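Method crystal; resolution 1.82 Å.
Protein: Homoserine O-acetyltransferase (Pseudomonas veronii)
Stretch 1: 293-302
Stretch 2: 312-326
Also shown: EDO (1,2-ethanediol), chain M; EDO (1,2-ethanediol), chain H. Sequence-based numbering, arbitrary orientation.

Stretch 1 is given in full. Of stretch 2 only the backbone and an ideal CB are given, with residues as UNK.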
# COMPACT_ATOMS: atom_id res chain seq x y z
N ILE A 293 -7.14 -19.17 24.47
CA ILE A 293 -6.01 -19.90 23.91
C ILE A 293 -5.17 -20.52 25.03
O ILE A 293 -4.77 -19.82 25.94
CB ILE A 293 -5.14 -18.99 23.03
CG1 ILE A 293 -5.94 -18.54 21.81
CG2 ILE A 293 -3.85 -19.73 22.66
CD1 ILE A 293 -5.16 -17.61 20.89
N LYS A 294 -4.94 -21.83 24.96
CA LYS A 294 -4.06 -22.52 25.91
C LYS A 294 -2.69 -22.87 25.30
O LYS A 294 -1.72 -23.15 26.03
CB LYS A 294 -4.73 -23.80 26.41
CG LYS A 294 -5.99 -23.51 27.23
CD LYS A 294 -6.72 -24.78 27.65
CE LYS A 294 -6.02 -25.49 28.75
NZ LYS A 294 -6.88 -26.59 29.28
N ALA A 295 -2.63 -22.88 23.97
CA ALA A 295 -1.40 -23.20 23.24
C ALA A 295 -0.28 -22.25 23.60
O ALA A 295 -0.51 -21.04 23.71
CB ALA A 295 -1.63 -23.13 21.70
N LYS A 296 0.93 -22.77 23.73
CA LYS A 296 2.12 -21.90 23.75
C LYS A 296 2.22 -21.24 22.41
O LYS A 296 2.41 -21.91 21.38
CB LYS A 296 3.39 -22.71 24.07
CG LYS A 296 4.69 -21.87 24.19
CD LYS A 296 4.60 -20.90 25.36
CE LYS A 296 5.80 -19.93 25.43
NZ LYS A 296 5.64 -18.88 26.50
N THR A 297 2.09 -19.91 22.38
CA THR A 297 1.93 -19.22 21.09
C THR A 297 3.01 -18.17 20.80
O THR A 297 3.29 -17.31 21.64
CB THR A 297 0.54 -18.51 21.04
OG1 THR A 297 -0.48 -19.47 21.32
CG2 THR A 297 0.30 -17.88 19.68
N TYR A 298 3.61 -18.25 19.61
CA TYR A 298 4.51 -17.22 19.08
C TYR A 298 3.76 -16.39 18.02
O TYR A 298 3.22 -16.95 17.05
CB TYR A 298 5.77 -17.83 18.43
CG TYR A 298 6.82 -18.34 19.40
CD1 TYR A 298 6.60 -18.37 20.77
CD2 TYR A 298 8.04 -18.81 18.92
CE1 TYR A 298 7.57 -18.86 21.65
CE2 TYR A 298 9.02 -19.30 19.79
CZ TYR A 298 8.78 -19.32 21.14
OH TYR A 298 9.74 -19.80 21.98
N VAL A 299 3.72 -15.08 18.23
CA VAL A 299 3.10 -14.15 17.30
C VAL A 299 4.25 -13.50 16.53
O VAL A 299 5.13 -12.86 17.14
CB VAL A 299 2.27 -13.07 18.03
CG1 VAL A 299 1.67 -12.05 17.01
CG2 VAL A 299 1.18 -13.72 18.91
N MET A 300 4.28 -13.73 15.22
CA MET A 300 5.47 -13.41 14.42
C MET A 300 5.12 -12.62 13.16
O MET A 300 5.14 -13.14 12.06
CB MET A 300 6.22 -14.72 14.05
CG MET A 300 6.61 -15.53 15.34
SD MET A 300 7.54 -17.02 14.93
CE MET A 300 9.02 -16.34 14.31
N PRO A 301 4.84 -11.32 13.34
CA PRO A 301 4.69 -10.49 12.13
C PRO A 301 6.03 -10.33 11.41
O PRO A 301 7.07 -10.56 12.03
CB PRO A 301 4.23 -9.14 12.70
CG PRO A 301 4.89 -9.09 14.10
CD PRO A 301 4.76 -10.54 14.59
N ILE A 302 5.99 -9.93 10.14
CA ILE A 302 7.20 -9.62 9.39
C ILE A 302 7.37 -8.11 9.51
O ILE A 302 6.39 -7.38 9.34
CB ILE A 302 7.09 -10.10 7.94
CG1 ILE A 302 7.11 -11.66 7.94
CG2 ILE A 302 8.21 -9.46 7.03
CD1 ILE A 302 6.73 -12.31 6.60
N UNK A 312 -0.39 -4.15 14.47
CA UNK A 312 -1.60 -5.00 14.43
C UNK A 312 -1.39 -6.26 15.27
O UNK A 312 -2.23 -6.63 16.10
CB UNK A 312 -1.95 -5.38 12.99
N UNK A 313 -0.24 -6.91 15.08
CA UNK A 313 -0.04 -8.22 15.69
C UNK A 313 0.33 -8.05 17.14
O UNK A 313 -0.02 -8.88 17.96
CB UNK A 313 1.04 -9.02 14.95
N UNK A 314 1.05 -6.98 17.44
CA UNK A 314 1.40 -6.73 18.84
C UNK A 314 0.12 -6.54 19.68
O UNK A 314 0.03 -7.03 20.82
CB UNK A 314 2.30 -5.50 18.95
N UNK A 315 -0.88 -5.84 19.13
CA UNK A 315 -2.08 -5.54 19.91
C UNK A 315 -2.83 -6.82 20.25
O UNK A 315 -3.43 -6.91 21.33
CB UNK A 315 -2.99 -4.58 19.15
N UNK A 316 -2.77 -7.81 19.37
CA UNK A 316 -3.39 -9.12 19.63
C UNK A 316 -2.53 -9.97 20.59
O UNK A 316 -3.06 -10.65 21.48
CB UNK A 316 -3.60 -9.87 18.31
N UNK A 317 -1.21 -9.92 20.41
CA UNK A 317 -0.33 -10.73 21.26
C UNK A 317 -0.51 -10.38 22.74
O UNK A 317 -0.47 -11.26 23.61
CB UNK A 317 1.13 -10.53 20.85
N UNK A 318 -0.75 -9.11 23.02
CA UNK A 318 -0.95 -8.65 24.39
C UNK A 318 -2.15 -9.30 25.04
O UNK A 318 -2.24 -9.31 26.26
CB UNK A 318 -1.11 -7.13 24.42
N UNK A 319 -3.07 -9.83 24.24
CA UNK A 319 -4.30 -10.46 24.74
C UNK A 319 -4.23 -12.00 24.83
O UNK A 319 -5.19 -12.65 25.26
CB UNK A 319 -5.47 -10.06 23.83
N UNK A 320 -3.10 -12.57 24.41
CA UNK A 320 -2.94 -14.03 24.40
C UNK A 320 -2.07 -14.48 25.58
O UNK A 320 -0.88 -14.18 25.65
CB UNK A 320 -2.32 -14.49 23.08
N UNK A 321 -2.66 -15.23 26.52
CA UNK A 321 -1.85 -15.56 27.71
C UNK A 321 -0.75 -16.55 27.36
O UNK A 321 -0.99 -17.29 26.41
CB UNK A 321 -2.73 -16.14 28.82
N UNK A 322 0.41 -16.52 28.01
CA UNK A 322 1.47 -17.52 27.77
C UNK A 322 2.32 -17.19 26.52
O UNK A 322 3.39 -17.76 26.32
CB UNK A 322 0.84 -18.91 27.61
N UNK A 323 1.87 -16.24 25.71
CA UNK A 323 2.43 -16.01 24.38
C UNK A 323 3.71 -15.17 24.38
O UNK A 323 4.08 -14.58 25.39
CB UNK A 323 1.38 -15.33 23.50
N UNK A 324 4.36 -15.11 23.22
CA UNK A 324 5.57 -14.29 23.05
C UNK A 324 5.49 -13.57 21.73
O UNK A 324 4.99 -14.11 20.76
CB UNK A 324 6.84 -15.14 23.12
N UNK A 325 6.01 -12.35 21.71
CA UNK A 325 6.02 -11.54 20.49
C UNK A 325 7.41 -11.65 19.86
O UNK A 325 8.42 -11.25 20.47
CB UNK A 325 5.66 -10.08 20.78
N UNK A 326 7.48 -12.27 18.69
CA UNK A 326 8.75 -12.50 18.01
C UNK A 326 8.71 -12.08 16.53
O UNK A 326 8.59 -12.92 15.65
CB UNK A 326 9.13 -13.98 18.12
C1 EDO M . -5.68 -6.32 14.09
O1 EDO M . -6.82 -6.32 13.25
C2 EDO M . -6.14 -6.31 15.55
O2 EDO M . -7.14 -7.32 15.77
C1 EDO H . -0.09 -2.01 20.02
O1 EDO H . -0.56 -2.42 21.32
C2 EDO H . 0.92 -0.87 20.17
O2 EDO H . 1.71 -0.78 18.97

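Position 312 is helical (phi/psi -55/-47), and its ideal CB has nothing of stretch 1 within 5.5 Å; polar or apolar residues would serve, and Asp312 is deposited. At 313 the CB points toward stretch 1, 3.7 Å from Val299 CG1 and 3.9 Å from Pro301 CB. So close an approach favours a small or slender apolar side chain. Cys313 fills it, its SG 3.7 Å from Pro301 CB.

Positions 314, 315 and 316 continue the helix without a stretch 1 atom within 5.5 Å of their CBs, so stretch 1 scarcely restricts them. They are Leu314, Ser315, whose OG donates to Asp312 O (2.8 Å), and Glu316, whose OE2 accepts from O2 of the chain M ethanediol (2.6 Å).

The CB of 317 points toward stretch 1, 3.7 Å from Val299 CG2. A side chain with an aliphatic base suits this, whatever its end. Gln317 lays CG against Val299 CG2 (3.7 Å), then leads away. Positions 318 and 319 are the middle of a type I turn from 317 to 320, out of reach of stretch 1; stretch 1 sets no limit on them, so many side chains compatible with the turn would fit, and Lys318 and Met319 are found.

At 320 the CB points toward a hydrophobic recess, 4.7 Å from Ile293 CD1 and 5.5 Å from Val299 CG2. Leucine, isoleucine, valine or methionine could occupy it. Ile320 does, placing CG2 4.0 Å from Ile293 CD1 and CD1 4.0 Å from Val299 CG2.

Positions 321 and 322 are the centre of a type II turn. Phi/psi of -70/148 at 321 admits proline, and Pro321 rests CG 3.7 Å from Ile293 O. At 322 the positive phi (82/-12) favours glycine, asparagine or aspartate, and the CB lies 4.8 Å from Lys296 CD. The backbone O of 322 already accepts from Lys296 NZ (2.5 Å), and a side-chain acceptor could add a second bond; Asn322 provides it, its OD1 accepting from Lys296 NZ (3.3 Å).

The CB of 323 is 3.3 Å from Thr297 O, which argues for a small residue. Ser323 turns its OG to its own stretch, donating to Ile320 O (2.6 Å) and accepting from Gln317 NE2 (3.0 Å).

A parallel strand pairing follows: the backbone N of 324 donates to Thr297 O (2.9 Å), and Val299 N to the O of 324 (3.0 Å). The CB of 324 lies 4.0 Å from Tyr298 CD1 and 5.2 Å from Lys296 NZ, so an acid is attractive, though glutamine would also fit. Glu324 OE2 forms a salt bridge with Lys296 NZ (3.2 Å), its hydrogen bond weak, and a water links OE2 to Tyr298 OH.

At 325 the CB shares the sheet face of Val299, inviting an apolar or aromatic group. Phe325 brings CE1 3.6 Å from Pro301 CG.

At 326, whose N donates to Val299 O (2.9 Å), the CB points sideways, 5.0 Å from Tyr298 CD2; a long chain could cover that ring. Arg326 stacks its guanidinium flat on it (planes at 11°), while NE and NH2 each donate to Glu324 OE1 (both 2.9 Å).

Stretch 2, residues 312-326: DCLSEQKMIPNSEFR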
# COMPACT_ATOMS: atom_id res chain seq x y z
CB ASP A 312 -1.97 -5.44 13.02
CG ASP A 312 -2.55 -4.30 12.14
OD1 ASP A 312 -3.09 -3.30 12.67
OD2 ASP A 312 -2.43 -4.44 10.90
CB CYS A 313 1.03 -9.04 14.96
SG CYS A 313 0.54 -9.37 13.23
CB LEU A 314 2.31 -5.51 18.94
CG LEU A 314 2.73 -5.12 20.37
CD1 LEU A 314 3.46 -6.28 21.08
CD2 LEU A 314 3.56 -3.86 20.35
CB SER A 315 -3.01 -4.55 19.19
OG SER A 315 -3.57 -5.15 18.04
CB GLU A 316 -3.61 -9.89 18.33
CG GLU A 316 -4.64 -9.20 17.41
CD GLU A 316 -5.00 -10.01 16.16
OE1 GLU A 316 -4.23 -10.91 15.72
OE2 GLU A 316 -6.10 -9.73 15.63
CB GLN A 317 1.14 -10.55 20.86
CG GLN A 317 2.08 -11.48 21.65
CD GLN A 317 2.62 -10.82 22.92
OE1 GLN A 317 2.79 -9.59 22.96
NE2 GLN A 317 2.92 -11.63 23.96
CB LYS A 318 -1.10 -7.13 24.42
CG LYS A 318 0.20 -6.40 24.08
CD LYS A 318 0.02 -4.90 24.22
CE LYS A 318 1.26 -4.12 23.80
NZ LYS A 318 0.89 -2.67 23.67
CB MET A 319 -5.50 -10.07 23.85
CG MET A 319 -5.89 -8.59 23.95
SD MET A 319 -7.26 -8.22 22.84
CE MET A 319 -7.57 -6.51 23.25
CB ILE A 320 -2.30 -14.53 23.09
CG1 ILE A 320 -3.11 -14.03 21.88
CG2 ILE A 320 -2.23 -16.05 23.09
CD1 ILE A 320 -2.42 -14.32 20.52
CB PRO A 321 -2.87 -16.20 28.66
CG PRO A 321 -3.97 -16.69 27.77
CD PRO A 321 -4.02 -15.78 26.57
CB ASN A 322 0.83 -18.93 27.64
CG ASN A 322 1.81 -20.07 27.76
OD1 ASN A 322 2.98 -19.88 28.11
ND2 ASN A 322 1.34 -21.28 27.45
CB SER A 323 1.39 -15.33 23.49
OG SER A 323 1.12 -14.00 23.94
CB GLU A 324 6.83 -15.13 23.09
CG GLU A 324 6.97 -15.85 24.43
CD GLU A 324 8.29 -16.56 24.60
OE1 GLU A 324 9.25 -16.20 23.90
OE2 GLU A 324 8.36 -17.48 25.45
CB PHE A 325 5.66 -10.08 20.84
CG PHE A 325 5.45 -9.20 19.64
CD1 PHE A 325 4.42 -9.46 18.75
CD2 PHE A 325 6.27 -8.08 19.42
CE1 PHE A 325 4.19 -8.62 17.65
CE2 PHE A 325 6.05 -7.23 18.30
CZ PHE A 325 5.01 -7.53 17.42
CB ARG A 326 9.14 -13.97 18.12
CG ARG A 326 9.61 -14.32 19.56
CD ARG A 326 9.69 -15.78 19.81
NE ARG A 326 10.21 -16.09 21.16
CZ ARG A 326 11.30 -16.80 21.39
NH1 ARG A 326 12.01 -17.26 20.38
NH2 ARG A 326 11.69 -17.06 22.64
O HOH W 1 9.56 -19.65 24.64
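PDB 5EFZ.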